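Local coordinates for protein glutathione transferase (Leptospira interrogans serovar Lai, PDB 3UBK) that binds glutathione and probably catalyses its transfer to other compounds, as a glutathione transferase, at residues A[133-146]-A[181-195]. Residues are numbered along the deposited sequence; the frame is centred on the assembly and turned at random.
With SO4 (sulfate ion), chain E; SO4 (sulfate ion), chain C.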
loop_
_atom_site.group_PDB
_atom_site.type_symbol
_atom_site.label_atom_id
_atom_site.label_comp_id
_atom_site.label_asym_id
_atom_site.label_seq_id
_atom_site.Cartn_x
_atom_site.Cartn_y
_atom_site.Cartn_z
ATOM N N ILE A 133 -5.031 -0.174 -16.189
ATOM C CA ILE A 133 -4.071 -0.644 -17.186
ATOM C C ILE A 133 -3.462 0.509 -17.963
ATOM O O ILE A 133 -2.243 0.576 -18.141
ATOM C CB ILE A 133 -4.711 -1.661 -18.168
ATOM C CG1 ILE A 133 -5.171 -2.920 -17.425
ATOM C CG2 ILE A 133 -3.747 -2.020 -19.290
ATOM C CD1 ILE A 133 -4.035 -3.721 -16.801
ATOM N N LYS A 134 -4.312 1.423 -18.427
ATOM C CA LYS A 134 -3.848 2.585 -19.179
ATOM C C LYS A 134 -2.947 3.476 -18.329
ATOM O O LYS A 134 -2.016 4.105 -18.839
ATOM C CB LYS A 134 -5.039 3.388 -19.728
ATOM C CG LYS A 134 -6.003 2.556 -20.565
ATOM C CD LYS A 134 -7.029 3.419 -21.278
ATOM C CE LYS A 134 -7.966 2.569 -22.128
ATOM N NZ LYS A 134 -8.937 3.403 -22.891
ATOM N N ALA A 135 -3.231 3.543 -17.035
ATOM C CA ALA A 135 -2.336 4.246 -16.114
ATOM C C ALA A 135 -1.004 3.505 -16.035
ATOM O O ALA A 135 0.054 4.100 -16.225
ATOM C CB ALA A 135 -2.972 4.350 -14.732
ATOM N N LEU A 136 -1.072 2.208 -15.749
ATOM C CA LEU A 136 0.121 1.350 -15.684
ATOM C C LEU A 136 0.961 1.472 -16.949
ATOM O O LEU A 136 2.173 1.657 -16.885
ATOM C CB LEU A 136 -0.278 -0.112 -15.439
ATOM C CG LEU A 136 0.855 -1.130 -15.230
ATOM C CD1 LEU A 136 1.710 -0.742 -14.027
ATOM C CD2 LEU A 136 0.292 -2.536 -15.072
ATOM N N GLN A 137 0.311 1.395 -18.104
ATOM C CA GLN A 137 1.016 1.525 -19.377
ATOM C C GLN A 137 1.941 2.740 -19.384
ATOM O O GLN A 137 2.993 2.737 -20.019
ATOM C CB GLN A 137 0.013 1.595 -20.540
ATOM C CG GLN A 137 0.643 1.517 -21.924
ATOM C CD GLN A 137 1.237 0.150 -22.217
ATOM O OE1 GLN A 137 0.532 -0.858 -22.214
ATOM N NE2 GLN A 137 2.545 0.109 -22.459
ATOM N N ARG A 138 1.564 3.785 -18.661
ATOM C CA ARG A 138 2.348 5.013 -18.676
ATOM C C ARG A 138 3.705 4.916 -17.964
ATOM O O ARG A 138 4.633 5.648 -18.307
ATOM C CB ARG A 138 1.537 6.178 -18.087
ATOM C CG ARG A 138 0.333 6.623 -18.930
ATOM C CD ARG A 138 -0.323 7.886 -18.332
ATOM N NE ARG A 138 -1.719 8.017 -18.741
ATOM C CZ ARG A 138 -2.162 8.907 -19.627
ATOM N NH1 ARG A 138 -1.324 9.769 -20.190
ATOM N NH2 ARG A 138 -3.449 8.944 -19.935
ATOM N N VAL A 139 3.826 4.041 -16.965
ATOM C CA VAL A 139 5.065 3.996 -16.170
ATOM C C VAL A 139 5.953 2.756 -16.396
ATOM O O VAL A 139 7.122 2.750 -15.991
ATOM C CB VAL A 139 4.809 4.168 -14.640
ATOM C CG1 VAL A 139 4.536 5.631 -14.276
ATOM C CG2 VAL A 139 3.683 3.283 -14.179
ATOM N N VAL A 140 5.410 1.723 -17.037
ATOM C CA VAL A 140 6.173 0.484 -17.274
ATOM C C VAL A 140 7.143 0.614 -18.438
ATOM O O VAL A 140 6.912 1.394 -19.368
ATOM C CB VAL A 140 5.267 -0.737 -17.521
ATOM C CG1 VAL A 140 4.366 -0.975 -16.332
ATOM C CG2 VAL A 140 4.460 -0.567 -18.811
ATOM N N ARG A 141 8.230 -0.153 -18.376
ATOM C CA ARG A 141 9.264 -0.135 -19.414
ATOM C C ARG A 141 9.467 -1.516 -20.068
ATOM O O ARG A 141 9.711 -1.610 -21.277
ATOM C CB ARG A 141 10.596 0.333 -18.830
ATOM C CG ARG A 141 10.712 1.831 -18.500
ATOM C CD ARG A 141 12.105 2.053 -17.896
ATOM N NE ARG A 141 12.544 3.442 -17.832
ATOM C CZ ARG A 141 12.818 4.086 -16.700
ATOM N NH1 ARG A 141 12.687 3.470 -15.531
ATOM N NH2 ARG A 141 13.223 5.348 -16.734
ATOM N N PHE A 142 9.397 -2.579 -19.268
ATOM C CA PHE A 142 9.557 -3.937 -19.792
ATOM C C PHE A 142 10.835 -4.049 -20.609
ATOM O O PHE A 142 10.794 -4.458 -21.759
ATOM C CB PHE A 142 8.373 -4.317 -20.696
ATOM C CG PHE A 142 7.085 -4.562 -19.961
ATOM C CD1 PHE A 142 7.032 -5.444 -18.897
ATOM C CD2 PHE A 142 5.911 -3.915 -20.351
ATOM C CE1 PHE A 142 5.842 -5.676 -18.222
ATOM C CE2 PHE A 142 4.716 -4.148 -19.686
ATOM C CZ PHE A 142 4.679 -5.032 -18.623
ATOM N N SER A 143 11.978 -3.705 -20.024
ATOM C CA SER A 143 13.205 -3.623 -20.805
ATOM C C SER A 143 14.418 -4.314 -20.179
ATOM O O SER A 143 15.479 -3.713 -20.058
ATOM C CB SER A 143 13.542 -2.151 -21.106
ATOM O OG SER A 143 13.654 -1.390 -19.908
ATOM N N PRO A 144 14.291 -5.597 -19.834
ATOM C CA PRO A 144 13.142 -6.460 -20.017
ATOM C C PRO A 144 12.240 -6.539 -18.796
ATOM O O PRO A 144 11.117 -7.035 -18.898
ATOM C CB PRO A 144 13.792 -7.820 -20.244
ATOM C CG PRO A 144 15.000 -7.771 -19.366
ATOM C CD PRO A 144 15.474 -6.351 -19.365
ATOM N N TYR A 145 12.723 -6.079 -17.645
ATOM C CA TYR A 145 11.908 -6.106 -16.438
ATOM C C TYR A 145 10.866 -4.993 -16.428
ATOM O O TYR A 145 10.906 -4.063 -17.244
ATOM C CB TYR A 145 12.797 -6.053 -15.181
ATOM C CG TYR A 145 13.662 -7.279 -15.085
ATOM C CD1 TYR A 145 13.142 -8.484 -14.611
ATOM C CD2 TYR A 145 14.981 -7.250 -15.505
ATOM C CE1 TYR A 145 13.918 -9.615 -14.552
ATOM C CE2 TYR A 145 15.777 -8.387 -15.451
ATOM C CZ TYR A 145 15.243 -9.559 -14.969
ATOM O OH TYR A 145 16.037 -10.675 -14.915
ATOM N N ILE A 146 9.924 -5.074 -15.504
ATOM C CA ILE A 146 8.796 -4.159 -15.596
ATOM C C ILE A 146 9.184 -2.676 -15.498
ATOM O O ILE A 146 8.581 -1.837 -16.182
ATOM C CB ILE A 146 7.667 -4.527 -14.623
ATOM C CG1 ILE A 146 6.402 -3.712 -14.955
ATOM C CG2 ILE A 146 8.134 -4.361 -13.185
ATOM C CD1 ILE A 146 5.109 -4.394 -14.493
ATOM N N LEU A 181 -4.684 -5.193 -22.968
ATOM C CA LEU A 181 -4.363 -3.800 -23.263
ATOM C C LEU A 181 -2.961 -3.393 -22.792
ATOM O O LEU A 181 -2.404 -2.404 -23.275
ATOM C CB LEU A 181 -5.426 -2.877 -22.658
ATOM C CG LEU A 181 -6.844 -3.101 -23.198
ATOM C CD1 LEU A 181 -7.896 -2.481 -22.281
ATOM C CD2 LEU A 181 -6.970 -2.565 -24.627
ATOM N N LEU A 182 -2.389 -4.158 -21.861
ATOM C CA LEU A 182 -1.030 -3.883 -21.374
ATOM C C LEU A 182 0.051 -4.320 -22.371
ATOM O O LEU A 182 0.452 -5.487 -22.420
ATOM C CB LEU A 182 -0.789 -4.536 -20.011
ATOM C CG LEU A 182 0.558 -4.204 -19.350
ATOM C CD1 LEU A 182 0.769 -2.708 -19.269
ATOM C CD2 LEU A 182 0.639 -4.813 -17.968
ATOM N N ASN A 183 0.517 -3.357 -23.153
ATOM C CA ASN A 183 1.563 -3.549 -24.131
ATOM C C ASN A 183 2.850 -4.107 -23.518
ATOM O O ASN A 183 3.547 -3.401 -22.784
ATOM C CB ASN A 183 1.871 -2.192 -24.755
ATOM C CG ASN A 183 2.208 -2.286 -26.213
ATOM O OD1 ASN A 183 3.254 -2.818 -26.593
ATOM N ND2 ASN A 183 1.328 -1.750 -27.052
ATOM N N GLY A 184 3.171 -5.362 -23.828
ATOM C CA GLY A 184 4.420 -5.964 -23.354
ATOM C C GLY A 184 4.240 -7.046 -22.306
ATOM O O GLY A 184 5.178 -7.787 -21.993
ATOM N N TRP A 185 3.034 -7.153 -21.764
ATOM C CA TRP A 185 2.761 -8.134 -20.715
ATOM C C TRP A 185 3.010 -9.605 -21.082
ATOM O O TRP A 185 3.539 -10.368 -20.275
ATOM C CB TRP A 185 1.332 -8.008 -20.202
ATOM C CG TRP A 185 0.929 -9.220 -19.426
ATOM C CD1 TRP A 185 -0.043 -10.115 -19.752
ATOM C CD2 TRP A 185 1.516 -9.691 -18.204
ATOM N NE1 TRP A 185 -0.112 -11.106 -18.803
ATOM C CE2 TRP A 185 0.838 -10.869 -17.843
ATOM C CE3 TRP A 185 2.547 -9.228 -17.381
ATOM C CZ2 TRP A 185 1.159 -11.598 -16.694
ATOM C CZ3 TRP A 185 2.860 -9.947 -16.238
ATOM C CH2 TRP A 185 2.170 -11.116 -15.904
ATOM N N LYS A 186 2.580 -10.022 -22.268
ATOM C CA LYS A 186 2.704 -11.425 -22.624
ATOM C C LYS A 186 4.176 -11.772 -22.779
ATOM O O LYS A 186 4.631 -12.803 -22.308
ATOM C CB LYS A 186 1.936 -11.750 -23.918
ATOM C CG LYS A 186 0.408 -11.682 -23.778
ATOM C CD LYS A 186 -0.100 -12.585 -22.654
ATOM C CE LYS A 186 -1.631 -12.625 -22.604
ATOM N NZ LYS A 186 -2.249 -11.283 -22.379
ATOM N N GLU A 187 4.911 -10.896 -23.446
ATOM C CA GLU A 187 6.332 -11.095 -23.665
ATOM C C GLU A 187 7.097 -11.102 -22.324
ATOM O O GLU A 187 7.979 -11.937 -22.104
ATOM C CB GLU A 187 6.850 -10.006 -24.598
ATOM C CG GLU A 187 8.182 -10.301 -25.253
ATOM C CD GLU A 187 8.592 -9.224 -26.238
ATOM O OE1 GLU A 187 9.766 -9.221 -26.676
ATOM O OE2 GLU A 187 7.738 -8.373 -26.568
ATOM N N TYR A 188 6.730 -10.190 -21.422
ATOM C CA TYR A 188 7.353 -10.117 -20.096
ATOM C C TYR A 188 7.081 -11.390 -19.317
ATOM O O TYR A 188 7.971 -11.951 -18.684
ATOM C CB TYR A 188 6.816 -8.906 -19.325
ATOM C CG TYR A 188 7.131 -8.890 -17.830
ATOM C CD1 TYR A 188 8.354 -8.431 -17.367
ATOM C CD2 TYR A 188 6.186 -9.291 -16.897
ATOM C CE1 TYR A 188 8.639 -8.385 -15.998
ATOM C CE2 TYR A 188 6.454 -9.250 -15.533
ATOM C CZ TYR A 188 7.687 -8.802 -15.091
ATOM O OH TYR A 188 7.960 -8.762 -13.737
ATOM N N PHE A 189 5.840 -11.851 -19.370
ATOM C CA PHE A 189 5.434 -13.045 -18.648
ATOM C C PHE A 189 6.224 -14.280 -19.139
ATOM O O PHE A 189 6.666 -15.105 -18.336
ATOM C CB PHE A 189 3.920 -13.224 -18.813
ATOM C CG PHE A 189 3.348 -14.352 -18.021
ATOM C CD1 PHE A 189 3.594 -14.460 -16.666
ATOM C CD2 PHE A 189 2.537 -15.294 -18.628
ATOM C CE1 PHE A 189 3.060 -15.494 -15.930
ATOM C CE2 PHE A 189 1.999 -16.337 -17.898
ATOM C CZ PHE A 189 2.259 -16.437 -16.545
ATOM N N VAL A 190 6.399 -14.388 -20.454
ATOM C CA VAL A 190 7.234 -15.439 -21.056
ATOM C C VAL A 190 8.696 -15.298 -20.633
ATOM O O VAL A 190 9.338 -16.272 -20.240
ATOM C CB VAL A 190 7.159 -15.410 -22.613
ATOM C CG1 VAL A 190 8.073 -16.486 -23.220
ATOM C CG2 VAL A 190 5.720 -15.602 -23.094
ATOM N N PHE A 191 9.228 -14.087 -20.720
ATOM C CA PHE A 191 10.604 -13.849 -20.278
ATOM C C PHE A 191 10.787 -14.276 -18.822
ATOM O O PHE A 191 11.684 -15.065 -18.502
ATOM C CB PHE A 191 11.023 -12.385 -20.509
ATOM C CG PHE A 191 12.308 -12.015 -19.822
ATOM C CD1 PHE A 191 13.525 -12.433 -20.328
ATOM C CD2 PHE A 191 12.287 -11.285 -18.641
ATOM C CE1 PHE A 191 14.717 -12.108 -19.675
ATOM C CE2 PHE A 191 13.464 -10.964 -17.985
ATOM C CZ PHE A 191 14.674 -11.375 -18.501
ATOM N N MET A 192 9.914 -13.805 -17.938
ATOM C CA MET A 192 10.046 -14.147 -16.521
ATOM C C MET A 192 10.045 -15.650 -16.266
ATOM O O MET A 192 10.782 -16.143 -15.400
ATOM C CB MET A 192 8.983 -13.436 -15.685
ATOM C CG MET A 192 9.211 -11.914 -15.604
ATOM S SD MET A 192 10.561 -11.465 -14.478
ATOM C CE MET A 192 9.675 -11.645 -12.921
ATOM N N LYS A 193 9.232 -16.390 -17.014
ATOM C CA LYS A 193 9.192 -17.843 -16.831
ATOM C C LYS A 193 10.468 -18.544 -17.303
ATOM O O LYS A 193 10.671 -19.713 -16.999
ATOM C CB LYS A 193 7.948 -18.467 -17.485
ATOM C CG LYS A 193 6.650 -18.130 -16.751
ATOM C CD LYS A 193 5.429 -18.743 -17.439
ATOM C CE LYS A 193 5.496 -20.262 -17.401
ATOM N NZ LYS A 193 5.935 -20.758 -16.057
ATOM N N THR A 194 11.335 -17.843 -18.026
ATOM C CA THR A 194 12.646 -18.437 -18.354
ATOM C C THR A 194 13.584 -18.419 -17.144
ATOM O O THR A 194 14.667 -19.012 -17.174
ATOM C CB THR A 194 13.335 -17.779 -19.576
ATOM O OG1 THR A 194 13.828 -16.474 -19.228
ATOM C CG2 THR A 194 12.379 -17.689 -20.758
ATOM N N LYS A 195 13.151 -17.748 -16.077
ATOM C CA LYS A 195 13.961 -17.585 -14.881
ATOM C C LYS A 195 13.596 -18.604 -13.823
ATOM O O LYS A 195 12.417 -18.920 -13.632
ATOM C CB LYS A 195 13.787 -16.170 -14.311
ATOM C CG LYS A 195 14.350 -15.061 -15.223
ATOM C CD LYS A 195 13.833 -13.674 -14.793
ATOM C CE LYS A 195 14.222 -13.370 -13.345
ATOM N NZ LYS A 195 15.702 -13.189 -13.254
HETATM S S SO4 E . 2.245 -8.611 -25.155
HETATM O O1 SO4 E . 1.834 -9.558 -26.192
HETATM O O2 SO4 E . 2.295 -7.256 -25.700
HETATM O O3 SO4 E . 1.272 -8.649 -24.060
HETATM O O4 SO4 E . 3.581 -8.976 -24.678
HETATM S S SO4 C . 17.927 -16.835 -13.762
HETATM O O1 SO4 C . 17.415 -18.189 -13.604
HETATM O O2 SO4 C . 19.315 -16.810 -13.304
HETATM O O3 SO4 C . 17.171 -15.856 -12.977
HETATM O O4 SO4 C . 17.862 -16.457 -15.173
#
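Phe142 reaches over the Tyr188 ring with its CE1 corner, 3.5 Å from Tyr188 CG; planes inclined at 49° make this an oblique aromatic pair. The far end of the Phe142 ring meets Leu182, whose CD2 lies near the ring plane, while the Gly184 backbone covers one face. Tyr188, its ring thrown anti to its own backbone N, receives the Pro144 carbonyl O at its edge, and its hydroxyl bonds Asp155 of helix 153-169, which also accepts Ile146 N.

Farther along, Phe191 directs an edge at one face of Tyr145: CE2 of Phe191 stands 3.7 Å from CE1 of Tyr145, and planes 75° apart define a T-shaped pair. Pro144, preceded by a cis peptide, lays CB over a Phe191 face in a CH-pi contact. Met192 SD approaches the Tyr145 edge, 3.8 Å from Tyr145 CE1, a Met-aromatic contact. Lys195, bent at chi3 and chi4, brings NZ to Tyr145 OH (3.0 Å); this ammonium also pairs with Glu24 and bonds a sulfate.

At the other end, Leu182 CD2 meets Leu136 CD2 at 3.7 Å, and Ile133 CG2 packs on the Leu182 backbone. The bend at chi2 turns the Gln137 amide so that OE1 accepts Asn183 N on a lone pair, at 2.7 Å with an N-H...O angle of 138°. Gly184 occupies the N-cap position of helix 185-193, and the backbone N-H groups of Gly184, Lys186 and Glu187 hold a second sulfate, probably from the crystallisation liquor. The arrangement joins the end of helix 119-139 and its following loop to helix 185-193 within the all-helical C-terminal domain of the glutathione transferase fold.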